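Local coordinates for 1,3-1,4-beta-glucanase (Hordeum vulgare, PDB 1AQ0), which hydrolyses 1,4-beta-glucosidic linkages in mixed-linkage 1,3-1,4-beta-glucans, and belongs to the TIM-barrel glycoside hydrolases of family 17, at residues G47-V52 with S84-C89; A64-A69 with M106-G111; R100-A105 with G152-F157; G6-N11 with F278-K283; A38-V43 with Q78-V83. One frame throughout, in Å; residues are numbered along the deposited sequence.

Interaction 1: residues G47-V52 with S84-C89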
# COMPACT_ATOMS: atom_id res chain seq x y z
N GLY A 47 -5.59 -13.67 22.89
CA GLY A 47 -5.68 -13.27 21.50
C GLY A 47 -5.26 -11.82 21.27
O GLY A 47 -5.16 -11.38 20.12
N ILE A 48 -5.03 -11.08 22.35
CA ILE A 48 -4.61 -9.68 22.23
C ILE A 48 -3.17 -9.66 21.73
O ILE A 48 -2.31 -10.37 22.26
CB ILE A 48 -4.71 -8.95 23.60
CG1 ILE A 48 -6.17 -8.92 24.06
CG2 ILE A 48 -4.18 -7.51 23.48
CD1 ILE A 48 -6.36 -8.42 25.46
N ASN A 49 -2.92 -8.90 20.67
CA ASN A 49 -1.58 -8.80 20.11
C ASN A 49 -0.74 -7.94 21.04
O ASN A 49 -1.20 -6.91 21.53
CB ASN A 49 -1.61 -8.19 18.70
CG ASN A 49 -2.41 -9.04 17.73
OD1 ASN A 49 -2.14 -10.22 17.54
ND2 ASN A 49 -3.42 -8.44 17.13
N VAL A 50 0.51 -8.34 21.24
CA VAL A 50 1.38 -7.62 22.15
C VAL A 50 2.66 -7.09 21.53
O VAL A 50 3.34 -7.79 20.79
CB VAL A 50 1.79 -8.51 23.38
CG1 VAL A 50 2.78 -7.77 24.29
CG2 VAL A 50 0.56 -8.92 24.18
N VAL A 51 2.93 -5.82 21.79
CA VAL A 51 4.17 -5.18 21.36
C VAL A 51 4.92 -5.05 22.70
O VAL A 51 4.44 -4.40 23.62
CB VAL A 51 3.94 -3.77 20.78
CG1 VAL A 51 5.27 -3.06 20.55
CG2 VAL A 51 3.16 -3.86 19.49
N VAL A 52 6.05 -5.74 22.83
CA VAL A 52 6.81 -5.67 24.08
C VAL A 52 8.09 -4.88 23.87
O VAL A 52 8.79 -5.05 22.87
CB VAL A 52 7.12 -7.08 24.64
CG1 VAL A 52 7.95 -7.89 23.66
CG2 VAL A 52 7.82 -6.97 25.99
N SER A 84 0.51 -13.64 22.27
CA SER A 84 0.57 -13.36 20.84
C SER A 84 1.49 -12.16 20.59
O SER A 84 1.02 -11.04 20.39
CB SER A 84 -0.83 -13.06 20.31
OG SER A 84 -1.71 -14.13 20.60
N PHE A 85 2.79 -12.40 20.64
CA PHE A 85 3.77 -11.34 20.41
C PHE A 85 3.74 -10.93 18.95
O PHE A 85 3.70 -11.78 18.06
CB PHE A 85 5.18 -11.81 20.77
CG PHE A 85 5.41 -11.95 22.25
CD1 PHE A 85 5.50 -10.82 23.05
CD2 PHE A 85 5.56 -13.20 22.83
CE1 PHE A 85 5.74 -10.93 24.43
CE2 PHE A 85 5.80 -13.32 24.20
CZ PHE A 85 5.89 -12.19 25.00
N ARG A 86 3.78 -9.63 18.71
CA ARG A 86 3.76 -9.10 17.36
C ARG A 86 5.12 -8.46 17.06
O ARG A 86 5.77 -8.82 16.08
CB ARG A 86 2.62 -8.09 17.23
CG ARG A 86 2.36 -7.57 15.83
CD ARG A 86 0.94 -7.03 15.76
NE ARG A 86 0.67 -6.29 14.53
CZ ARG A 86 0.73 -6.80 13.30
NH1 ARG A 86 1.05 -8.07 13.12
NH2 ARG A 86 0.43 -6.03 12.26
N TYR A 87 5.54 -7.53 17.91
CA TYR A 87 6.84 -6.87 17.73
C TYR A 87 7.59 -6.75 19.05
O TYR A 87 6.99 -6.74 20.12
CB TYR A 87 6.70 -5.42 17.23
CG TYR A 87 5.85 -5.19 16.02
CD1 TYR A 87 6.17 -5.74 14.78
CD2 TYR A 87 4.71 -4.39 16.10
CE1 TYR A 87 5.38 -5.50 13.66
CE2 TYR A 87 3.92 -4.14 14.99
CZ TYR A 87 4.25 -4.70 13.78
OH TYR A 87 3.45 -4.46 12.69
N VAL A 88 8.91 -6.64 18.94
CA VAL A 88 9.77 -6.40 20.09
C VAL A 88 10.31 -5.00 19.75
O VAL A 88 10.97 -4.81 18.73
CB VAL A 88 10.95 -7.40 20.20
CG1 VAL A 88 11.94 -6.92 21.26
CG2 VAL A 88 10.44 -8.77 20.58
N CYS A 89 9.92 -4.01 20.54
CA CYS A 89 10.36 -2.65 20.31
C CYS A 89 11.58 -2.35 21.18
O CYS A 89 11.48 -2.23 22.40
CB CYS A 89 9.22 -1.67 20.61
SG CYS A 89 9.57 0.02 20.18
O HOH W 1 -1.69 -12.59 23.94
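V52 sits in the tight end of this parallel strand pair, with CG1 3.8 Å from CE1 of the F85 ring. Its chi1 of 61° puts CG1 between the backbone N and the carbonyl carbon, where it reaches both F85 and V88 CG2. The backbone of V52 is gripped twice: V52 N donates to Y87 O, and C89 N donates to V52 O at 2.8 Å. On the other face, V51 CG2 meets the edge of the Y87 ring, 3.8 Å from CD2. Between the F85 and V88 pairings lie R86 and Y87, against V51 alone, a beta bulge. V50 O accepts from R86 N at 2.8 Å, while Y87 N is buried with no partner in the model. The R86 chain runs over the Y87 ring, with CG above its centre, and both side chains end on E271.

Toward G47 the pair opens to solvent. V50 N still donates to S84 O at 2.9 Å. Before it, a water donates to I48 O and accepts from S84 N. N49 and S84 are partly exposed, and N49 CB is 4.1 Å from R86 CD.

These are adjacent strands of the TIM barrel. Strand 29-32 pairs with 49-54 on its other edge. M166 of strand 165-168 touches V51, Y87 and C89, while I77 of helix 66-78 packs on V52, F85 and V88.

Interaction 2: residues A64-A69 with M106-G111; sequences ASPAAA and MKNVHG
N108 brings its amide obliquely alongside P66, with OD1 3.9 Å from P66 CG. Its CB packs closer still, 3.6 Å from A69 CB. The methyl of A69 therefore sits against the N108 side chain near its root, and it also lies 3.7 Å from N108 O and 4.0 Å from V109 N. The CG of N108 is anti to its carbonyl carbon (chi1 -72°), a turn that carries the amide past the proline. There ND2 donates to the backbone O of L62, in the helix just before P66. No hydrogen bond joins the two segments themselves; they meet by van der Waals contact, and the polar tie is the one to L62.

The backbones come very near. The CA atoms of P66 and N108 are 5.3 Å apart, consistent with the small A69 side chain at the interface. The two segments belong to helices 66-78 and 102-115, neighbours on the outside of the TIM barrel. Strand 84-92 joins them in sequence, in the alternating strand-helix order of this fold, and its V88 touches V109.

With an alanine at N108, L62 O would probably lose this donor and a gap would open beside P66. S65 is the N-cap of helix 66-78. Its OG accepts from A68 N at 3.3 Å, which closes the first turn just where P66 and A69 meet N108. On the far side of helix 102-115, M106 and H110 pack on V123 of strand 122-128.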
# COMPACT_ATOMS: atom_id res chain seq x y z
N ALA A 64 26.04 -4.99 23.41
CA ALA A 64 27.37 -5.52 23.66
C ALA A 64 27.47 -7.04 23.70
O ALA A 64 28.52 -7.60 23.38
CB ALA A 64 27.93 -4.92 24.95
N SER A 65 26.39 -7.71 24.04
CA SER A 65 26.46 -9.16 24.15
C SER A 65 25.32 -9.98 23.57
O SER A 65 24.18 -9.88 24.01
CB SER A 65 26.64 -9.53 25.63
OG SER A 65 26.62 -10.93 25.82
N PRO A 66 25.63 -10.82 22.56
CA PRO A 66 24.62 -11.67 21.93
C PRO A 66 24.01 -12.61 22.98
O PRO A 66 22.82 -12.91 22.93
CB PRO A 66 25.43 -12.45 20.90
CG PRO A 66 26.42 -11.42 20.45
CD PRO A 66 26.87 -10.81 21.76
N ALA A 67 24.82 -13.03 23.95
CA ALA A 67 24.35 -13.92 25.01
C ALA A 67 23.33 -13.21 25.89
O ALA A 67 22.37 -13.83 26.34
CB ALA A 67 25.53 -14.41 25.85
N ALA A 68 23.54 -11.92 26.15
CA ALA A 68 22.60 -11.16 26.97
C ALA A 68 21.27 -11.03 26.22
O ALA A 68 20.20 -11.13 26.80
CB ALA A 68 23.17 -9.78 27.29
N ALA A 69 21.36 -10.85 24.90
CA ALA A 69 20.18 -10.73 24.06
C ALA A 69 19.42 -12.05 24.03
O ALA A 69 18.19 -12.07 24.14
CB ALA A 69 20.58 -10.30 22.65
N MET A 106 19.34 -4.25 18.23
CA MET A 106 18.27 -4.81 17.40
C MET A 106 18.75 -6.06 16.68
O MET A 106 18.02 -7.05 16.60
CB MET A 106 17.76 -3.78 16.38
CG MET A 106 16.97 -2.62 16.98
SD MET A 106 16.22 -1.57 15.70
CE MET A 106 17.42 -0.34 15.50
N LYS A 107 19.98 -6.03 16.16
CA LYS A 107 20.56 -7.17 15.46
C LYS A 107 20.65 -8.37 16.39
O LYS A 107 20.27 -9.48 16.01
CB LYS A 107 21.98 -6.86 14.98
CG LYS A 107 22.11 -6.08 13.68
CD LYS A 107 23.59 -5.79 13.43
CE LYS A 107 24.03 -6.13 12.02
NZ LYS A 107 23.72 -5.05 11.03
N ASN A 108 21.15 -8.14 17.60
CA ASN A 108 21.30 -9.20 18.58
C ASN A 108 19.97 -9.80 19.01
O ASN A 108 19.85 -11.02 19.14
CB ASN A 108 22.11 -8.72 19.80
CG ASN A 108 23.59 -8.54 19.48
OD1 ASN A 108 24.08 -9.05 18.48
ND2 ASN A 108 24.29 -7.82 20.34
N VAL A 109 18.96 -8.95 19.21
CA VAL A 109 17.64 -9.44 19.61
C VAL A 109 17.05 -10.22 18.44
O VAL A 109 16.49 -11.31 18.61
CB VAL A 109 16.69 -8.28 20.00
CG1 VAL A 109 15.30 -8.80 20.29
CG2 VAL A 109 17.23 -7.54 21.22
N HIS A 110 17.23 -9.69 17.24
CA HIS A 110 16.73 -10.35 16.04
C HIS A 110 17.35 -11.74 15.89
O HIS A 110 16.64 -12.73 15.69
CB HIS A 110 17.06 -9.49 14.81
CG HIS A 110 16.61 -10.11 13.51
ND1 HIS A 110 17.51 -10.62 12.62
CD2 HIS A 110 15.35 -10.33 13.07
CE1 HIS A 110 16.79 -11.15 11.65
NE2 HIS A 110 15.47 -11.00 11.88
N GLY A 111 18.67 -11.82 16.03
CA GLY A 111 19.36 -13.09 15.92
C GLY A 111 18.86 -14.11 16.92
O GLY A 111 18.68 -15.28 16.59

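Interaction 3: residues R100-A105 with G152-F157; sequences RNLVPA and GPVVQF
V103 and V154 mark the nearest approach of the two backbones, with their CA atoms 6.0 Å apart. No hydrogen bond crosses between the segments, and the contact is wholly apolar. V103 carries most of it. Its CG1 is anti to the backbone N (chi1 178°), and this splits the two methyls between different partners. CG2 settles on the backbone where P153 meets V154, 3.9 Å from V154 N and 4.0 Å from P153 CB. The same methyl meets V154 CG2 at 3.9 Å. V103 CG1 goes the other way and lies more loosely, 4.5 Å from F157 CB. V103 thus spans one turn of the opposite helix, from P153 to F157.

The helices are 102-115 and 145-161, successive outer helices of the TIM barrel. Strand 122-128 lies between them in the chain, and its T125 touches both L102 and V154. On that inner side L102 adds to the contact, with CD2 4.0 Å from V154 CG2. V154 CG2 is therefore shared by two neighbouring side chains of helix 102-115. P153 lies on the exposed side.

Helix 145-161 is kinked at P153, whose N makes no bond to the turn before. The residue before it is G152. A side chain on G152 would run into P153 CD, so glycine suits the kink. Away from this contact, N101, P104 and A105 turn to A63 of helix 59-64. One turn further along helix 102-115, M106 packs on V154 and F157.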
# COMPACT_ATOMS: atom_id res chain seq x y z
N ARG A 100 23.97 4.91 19.39
CA ARG A 100 24.99 4.06 18.76
C ARG A 100 24.75 2.58 19.07
O ARG A 100 25.20 1.71 18.33
CB ARG A 100 26.39 4.45 19.25
CG ARG A 100 26.85 5.85 18.85
CD ARG A 100 28.23 6.18 19.44
NE ARG A 100 28.22 6.22 20.91
CZ ARG A 100 28.69 5.25 21.69
NH1 ARG A 100 29.22 4.15 21.15
NH2 ARG A 100 28.60 5.36 23.01
N ASN A 101 24.03 2.30 20.16
CA ASN A 101 23.73 0.94 20.58
C ASN A 101 22.45 0.38 19.96
O ASN A 101 22.16 -0.82 20.08
CB ASN A 101 23.59 0.87 22.10
CG ASN A 101 24.89 1.13 22.82
OD1 ASN A 101 25.95 0.68 22.40
ND2 ASN A 101 24.81 1.85 23.93
N LEU A 102 21.70 1.24 19.29
CA LEU A 102 20.43 0.88 18.68
C LEU A 102 20.49 -0.29 17.69
O LEU A 102 19.91 -1.35 17.94
CB LEU A 102 19.81 2.12 18.03
CG LEU A 102 18.30 2.32 18.02
CD1 LEU A 102 17.68 1.97 19.37
CD2 LEU A 102 18.03 3.78 17.67
N VAL A 103 21.20 -0.12 16.58
CA VAL A 103 21.29 -1.20 15.60
C VAL A 103 21.92 -2.47 16.16
O VAL A 103 21.40 -3.57 15.94
CB VAL A 103 22.01 -0.74 14.31
CG1 VAL A 103 22.14 -1.89 13.33
CG2 VAL A 103 21.23 0.39 13.66
N PRO A 104 23.04 -2.36 16.91
CA PRO A 104 23.66 -3.57 17.47
C PRO A 104 22.66 -4.35 18.34
O PRO A 104 22.55 -5.57 18.23
CB PRO A 104 24.80 -3.00 18.31
CG PRO A 104 25.20 -1.80 17.53
CD PRO A 104 23.88 -1.18 17.17
N ALA A 105 21.93 -3.63 19.19
CA ALA A 105 20.94 -4.25 20.07
C ALA A 105 19.82 -4.92 19.27
O ALA A 105 19.41 -6.04 19.58
CB ALA A 105 20.37 -3.23 21.04
N GLY A 152 19.86 6.45 9.33
CA GLY A 152 20.26 5.79 8.10
C GLY A 152 20.40 4.29 8.34
O GLY A 152 19.71 3.50 7.71
N PRO A 153 21.30 3.88 9.25
CA PRO A 153 21.53 2.48 9.59
C PRO A 153 20.28 1.78 10.15
O PRO A 153 20.06 0.59 9.88
CB PRO A 153 22.63 2.57 10.65
CG PRO A 153 23.41 3.76 10.21
CD PRO A 153 22.33 4.75 9.85
N VAL A 154 19.48 2.50 10.93
CA VAL A 154 18.25 1.93 11.50
C VAL A 154 17.27 1.55 10.38
O VAL A 154 16.82 0.41 10.30
CB VAL A 154 17.57 2.93 12.48
CG1 VAL A 154 16.14 2.49 12.80
CG2 VAL A 154 18.39 3.03 13.76
N VAL A 155 16.97 2.51 9.51
CA VAL A 155 16.06 2.29 8.39
C VAL A 155 16.57 1.17 7.48
O VAL A 155 15.80 0.32 7.03
CB VAL A 155 15.85 3.61 7.58
CG1 VAL A 155 15.10 3.34 6.30
CG2 VAL A 155 15.09 4.63 8.42
N GLN A 156 17.88 1.15 7.25
CA GLN A 156 18.50 0.12 6.41
C GLN A 156 18.36 -1.27 7.04
O GLN A 156 18.12 -2.24 6.33
CB GLN A 156 19.97 0.48 6.13
CG GLN A 156 20.11 1.69 5.19
CD GLN A 156 21.47 2.38 5.28
OE1 GLN A 156 22.46 1.80 5.72
NE2 GLN A 156 21.51 3.64 4.84
N PHE A 157 18.48 -1.34 8.36
CA PHE A 157 18.33 -2.62 9.06
C PHE A 157 16.89 -3.10 8.93
O PHE A 157 16.64 -4.27 8.68
CB PHE A 157 18.69 -2.46 10.55
CG PHE A 157 18.25 -3.62 11.42
CD1 PHE A 157 19.00 -4.79 11.48
CD2 PHE A 157 17.08 -3.54 12.16
CE1 PHE A 157 18.58 -5.87 12.26
CE2 PHE A 157 16.65 -4.61 12.94
CZ PHE A 157 17.40 -5.78 12.99

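Interaction 4: residues G6-N11 with F278-K283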
# COMPACT_ATOMS: atom_id res chain seq x y z
N GLY A 6 0.63 2.14 29.73
CA GLY A 6 1.63 2.82 30.53
C GLY A 6 1.44 2.47 32.00
O GLY A 6 0.31 2.39 32.48
N MET A 7 2.55 2.32 32.73
CA MET A 7 2.47 1.95 34.14
C MET A 7 3.16 2.90 35.13
O MET A 7 3.50 2.50 36.24
CB MET A 7 3.02 0.53 34.32
CG MET A 7 2.27 -0.54 33.55
SD MET A 7 3.09 -2.15 33.67
CE MET A 7 2.16 -3.10 32.51
N SER A 8 3.36 4.16 34.74
CA SER A 8 4.01 5.12 35.64
C SER A 8 2.97 5.71 36.58
O SER A 8 2.63 6.89 36.50
CB SER A 8 4.70 6.23 34.84
OG SER A 8 5.61 5.69 33.90
N ALA A 9 2.47 4.88 37.48
CA ALA A 9 1.46 5.30 38.44
C ALA A 9 1.47 4.32 39.60
O ALA A 9 1.95 3.20 39.47
CB ALA A 9 0.09 5.33 37.77
N ASN A 10 0.89 4.73 40.72
CA ASN A 10 0.85 3.88 41.91
C ASN A 10 -0.55 3.45 42.31
O ASN A 10 -0.73 2.86 43.39
CB ASN A 10 1.52 4.60 43.08
CG ASN A 10 0.84 5.92 43.42
OD1 ASN A 10 -0.34 6.13 43.12
ND2 ASN A 10 1.59 6.82 44.04
N ASN A 11 -1.53 3.70 41.45
CA ASN A 11 -2.92 3.37 41.77
C ASN A 11 -3.68 2.68 40.64
O ASN A 11 -4.91 2.77 40.58
CB ASN A 11 -3.66 4.63 42.20
CG ASN A 11 -3.66 5.71 41.13
OD1 ASN A 11 -3.00 5.57 40.09
ND2 ASN A 11 -4.39 6.79 41.37
N PHE A 278 -4.52 4.49 30.89
CA PHE A 278 -4.87 5.21 32.11
C PHE A 278 -4.10 6.50 32.28
O PHE A 278 -3.05 6.71 31.67
CB PHE A 278 -4.55 4.37 33.35
CG PHE A 278 -5.27 3.06 33.43
CD1 PHE A 278 -6.60 3.01 33.84
CD2 PHE A 278 -4.62 1.88 33.11
CE1 PHE A 278 -7.27 1.80 33.92
CE2 PHE A 278 -5.28 0.66 33.19
CZ PHE A 278 -6.61 0.62 33.59
N ASN A 279 -4.65 7.38 33.12
CA ASN A 279 -3.99 8.62 33.49
C ASN A 279 -2.87 8.08 34.41
O ASN A 279 -3.09 7.14 35.18
CB ASN A 279 -4.93 9.52 34.31
CG ASN A 279 -5.83 10.39 33.45
OD1 ASN A 279 -5.59 10.56 32.25
ND2 ASN A 279 -6.86 10.95 34.05
N GLU A 280 -1.67 8.63 34.30
CA GLU A 280 -0.56 8.15 35.10
C GLU A 280 -0.08 9.22 36.06
O GLU A 280 0.52 10.21 35.64
CB GLU A 280 0.56 7.67 34.18
CG GLU A 280 0.17 6.42 33.42
CD GLU A 280 1.13 6.08 32.32
OE1 GLU A 280 2.32 5.85 32.61
OE2 GLU A 280 0.70 6.04 31.15
N ASN A 281 -0.35 9.02 37.35
CA ASN A 281 0.01 9.99 38.38
C ASN A 281 1.49 10.18 38.72
O ASN A 281 1.84 11.11 39.44
CB ASN A 281 -0.81 9.77 39.65
CG ASN A 281 -0.45 8.49 40.39
OD1 ASN A 281 0.36 7.70 39.93
ND2 ASN A 281 -1.08 8.29 41.53
N GLN A 282 2.37 9.32 38.20
CA GLN A 282 3.79 9.47 38.48
C GLN A 282 4.55 10.08 37.32
O GLN A 282 5.75 9.90 37.19
CB GLN A 282 4.42 8.15 38.93
CG GLN A 282 3.97 7.74 40.31
CD GLN A 282 4.63 6.48 40.80
OE1 GLN A 282 4.63 6.20 42.00
NE2 GLN A 282 5.17 5.69 39.89
N LYS A 283 3.82 10.77 36.44
CA LYS A 283 4.43 11.46 35.32
C LYS A 283 4.50 12.93 35.72
O LYS A 283 4.05 13.29 36.81
CB LYS A 283 3.60 11.28 34.05
CG LYS A 283 3.92 10.01 33.29
CD LYS A 283 3.05 9.90 32.05
CE LYS A 283 3.59 8.86 31.08
NZ LYS A 283 4.85 9.31 30.44
O HOH W 2 -1.65 3.84 30.91
O HOH W 3 4.34 5.29 30.87
O HOH W 4 -2.67 7.34 37.89
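N281 and N10 are joined by a pair of hydrogen bonds. N10 N donates to N281 OD1 at 3.1 Å, in the carbonyl plane and on a lone pair. N281 ND2 donates to N10 OD1 at 2.8 Å in a nearly straight bond (171°). This donor stands above the carbonyl plane of N10, while N10 OD1 lies in the amide plane of N281. CG of N281 lies between its backbone N and carbonyl carbon (chi1 69°), which turns the amide to N10. Both amide atoms of N281 are thus used, which should fix its rotation. E280 makes the other side-chain bond: OE1 accepts from S8 N at 2.9 Å, on its anti side and 35° out of the carboxylate plane. N279 OD1 accepts from G292 N. Between backbones, Q282 N donates to S8 O at 3.0 Å.

One water donates to E280 OE1. Another donates to N11 OD1 and N279 O and accepts from N281 N. A third accepts from F278 N.

Packing is tight at G6 too: its CA lies 3.4 Å from E280 OE2, and any CB would clash with that oxygen.

The two loops follow strands 2-4 and 273-274, the first and last of the TIM barrel. They lie at the end where enzymes of this fold carry their active site. F278 packs on V18 and M21 of helix 15-25.

Interaction 5: residues A38-V43 with Q78-V83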
# COMPACT_ATOMS: atom_id res chain seq x y z
N ALA A 38 3.60 -9.46 35.39
CA ALA A 38 2.19 -9.58 35.72
C ALA A 38 1.34 -9.44 34.45
O ALA A 38 0.39 -10.21 34.23
CB ALA A 38 1.81 -8.51 36.73
N ALA A 39 1.69 -8.47 33.62
CA ALA A 39 0.97 -8.22 32.37
C ALA A 39 1.13 -9.37 31.38
O ALA A 39 0.15 -9.82 30.79
CB ALA A 39 1.43 -6.92 31.74
N LEU A 40 2.36 -9.85 31.20
CA LEU A 40 2.61 -10.95 30.26
C LEU A 40 1.91 -12.24 30.69
O LEU A 40 1.43 -12.99 29.86
CB LEU A 40 4.11 -11.16 30.05
CG LEU A 40 4.79 -10.02 29.29
CD1 LEU A 40 6.28 -10.25 29.21
CD2 LEU A 40 4.21 -9.91 27.89
N GLN A 41 1.80 -12.45 32.00
CA GLN A 41 1.14 -13.64 32.53
C GLN A 41 -0.37 -13.53 32.27
O GLN A 41 -1.00 -14.48 31.82
CB GLN A 41 1.43 -13.80 34.03
CG GLN A 41 2.88 -14.28 34.32
CD GLN A 41 3.36 -14.00 35.74
OE1 GLN A 41 2.62 -14.15 36.72
NE2 GLN A 41 4.63 -13.60 35.87
N ALA A 42 -0.92 -12.33 32.47
CA ALA A 42 -2.35 -12.07 32.28
C ALA A 42 -2.85 -11.99 30.83
O ALA A 42 -4.00 -12.31 30.56
CB ALA A 42 -2.74 -10.81 33.03
N VAL A 43 -1.99 -11.55 29.92
CA VAL A 43 -2.40 -11.41 28.52
C VAL A 43 -2.31 -12.71 27.71
O VAL A 43 -2.85 -12.80 26.61
CB VAL A 43 -1.59 -10.27 27.81
CG1 VAL A 43 -0.16 -10.70 27.52
CG2 VAL A 43 -2.30 -9.80 26.55
N GLN A 78 10.30 -16.28 25.18
CA GLN A 78 10.11 -17.72 25.20
C GLN A 78 9.37 -18.21 26.44
O GLN A 78 8.68 -19.23 26.40
CB GLN A 78 11.44 -18.45 25.09
CG GLN A 78 12.12 -18.28 23.76
CD GLN A 78 13.45 -18.99 23.71
OE1 GLN A 78 14.50 -18.39 23.98
NE2 GLN A 78 13.43 -20.27 23.39
N ALA A 79 9.51 -17.47 27.54
CA ALA A 79 8.86 -17.83 28.79
C ALA A 79 7.34 -17.67 28.76
O ALA A 79 6.65 -18.09 29.68
CB ALA A 79 9.44 -17.01 29.93
N TYR A 80 6.82 -17.05 27.70
CA TYR A 80 5.37 -16.83 27.59
C TYR A 80 4.85 -17.32 26.24
O TYR A 80 4.47 -16.53 25.39
CB TYR A 80 5.04 -15.35 27.78
CG TYR A 80 5.58 -14.76 29.05
CD1 TYR A 80 4.92 -14.94 30.27
CD2 TYR A 80 6.78 -14.05 29.05
CE1 TYR A 80 5.45 -14.42 31.45
CE2 TYR A 80 7.32 -13.54 30.23
CZ TYR A 80 6.64 -13.72 31.42
OH TYR A 80 7.16 -13.18 32.59
N PRO A 81 4.76 -18.66 26.06
CA PRO A 81 4.28 -19.26 24.82
C PRO A 81 2.82 -18.97 24.45
O PRO A 81 2.43 -19.12 23.30
CB PRO A 81 4.53 -20.75 25.05
CG PRO A 81 4.34 -20.90 26.52
CD PRO A 81 5.09 -19.70 27.05
N LYS A 82 2.01 -18.58 25.43
CA LYS A 82 0.60 -18.29 25.18
C LYS A 82 0.35 -16.83 24.76
O LYS A 82 -0.80 -16.45 24.50
CB LYS A 82 -0.24 -18.60 26.42
CG LYS A 82 -0.09 -20.02 26.94
CD LYS A 82 -0.90 -20.22 28.19
CE LYS A 82 -0.75 -21.65 28.70
NZ LYS A 82 -1.75 -21.96 29.76
N VAL A 83 1.39 -16.01 24.76
CA VAL A 83 1.24 -14.61 24.37
C VAL A 83 1.41 -14.41 22.87
O VAL A 83 2.35 -14.93 22.26
CB VAL A 83 2.25 -13.69 25.13
CG1 VAL A 83 2.11 -12.23 24.66
CG2 VAL A 83 2.01 -13.78 26.62
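L40 is the first residue of helix 37-43 to meet the 78-83 loop. This is an outer layer of the TIM barrel, where the loop leads from helix 66-78 into strand 84-92. L40 CB stands over the centre of the Y80 ring, 3.7 Å from its centroid and only 6° off the ring normal, a CH-pi contact. Its CD1 lies out by the rim on the same side, 3.6 Å from Y80 CE2. A79 CB lies on the opposite face, offset toward the rim. Q41 comes in at the ring edge, with CG 3.9 Å from Y80 CE1. Its amide is nearly coplanar with the ring. A serine in place of Y80 would probably uncover L40 CB and CD1 and open a gap between the helix and the loop.

Y80 also begins a type I turn that ends at V83, with V83 N donating to Y80 O. The turn returns V83 to the helix, where its CG2 lies 3.4 Å from L40 O. V43 ends the contact. Both V43 and V83 rest on V50 of the neighbouring strand. The chi1 of V43, 75°, sets CG1 between the backbone N and the carbonyl carbon, and this methyl meets V83 CG2 at 3.9 Å.

From the N terminus, 6-11 opens interaction 4. It closes only at 278-283, joining the loops after the first and last barrel strands and enclosing the other four contacts. Interaction 5 runs from 38-43 to 78-83, and interaction 4 touches it where M7 packs on A39. Interaction 1 opens at 47-52, before interaction 5 closes, and itself closes at 84-89, so the two cross. They also touch. Interaction 2, from 64-69 to 106-111, crosses both and touches interaction 1. Interaction 3, from 100-105 to 152-157, crosses interaction 2 and shares helix 102-115 with it. It follows interactions 1 and 5 in series. Together these last four contacts link successive strands and helices around one side of the barrel.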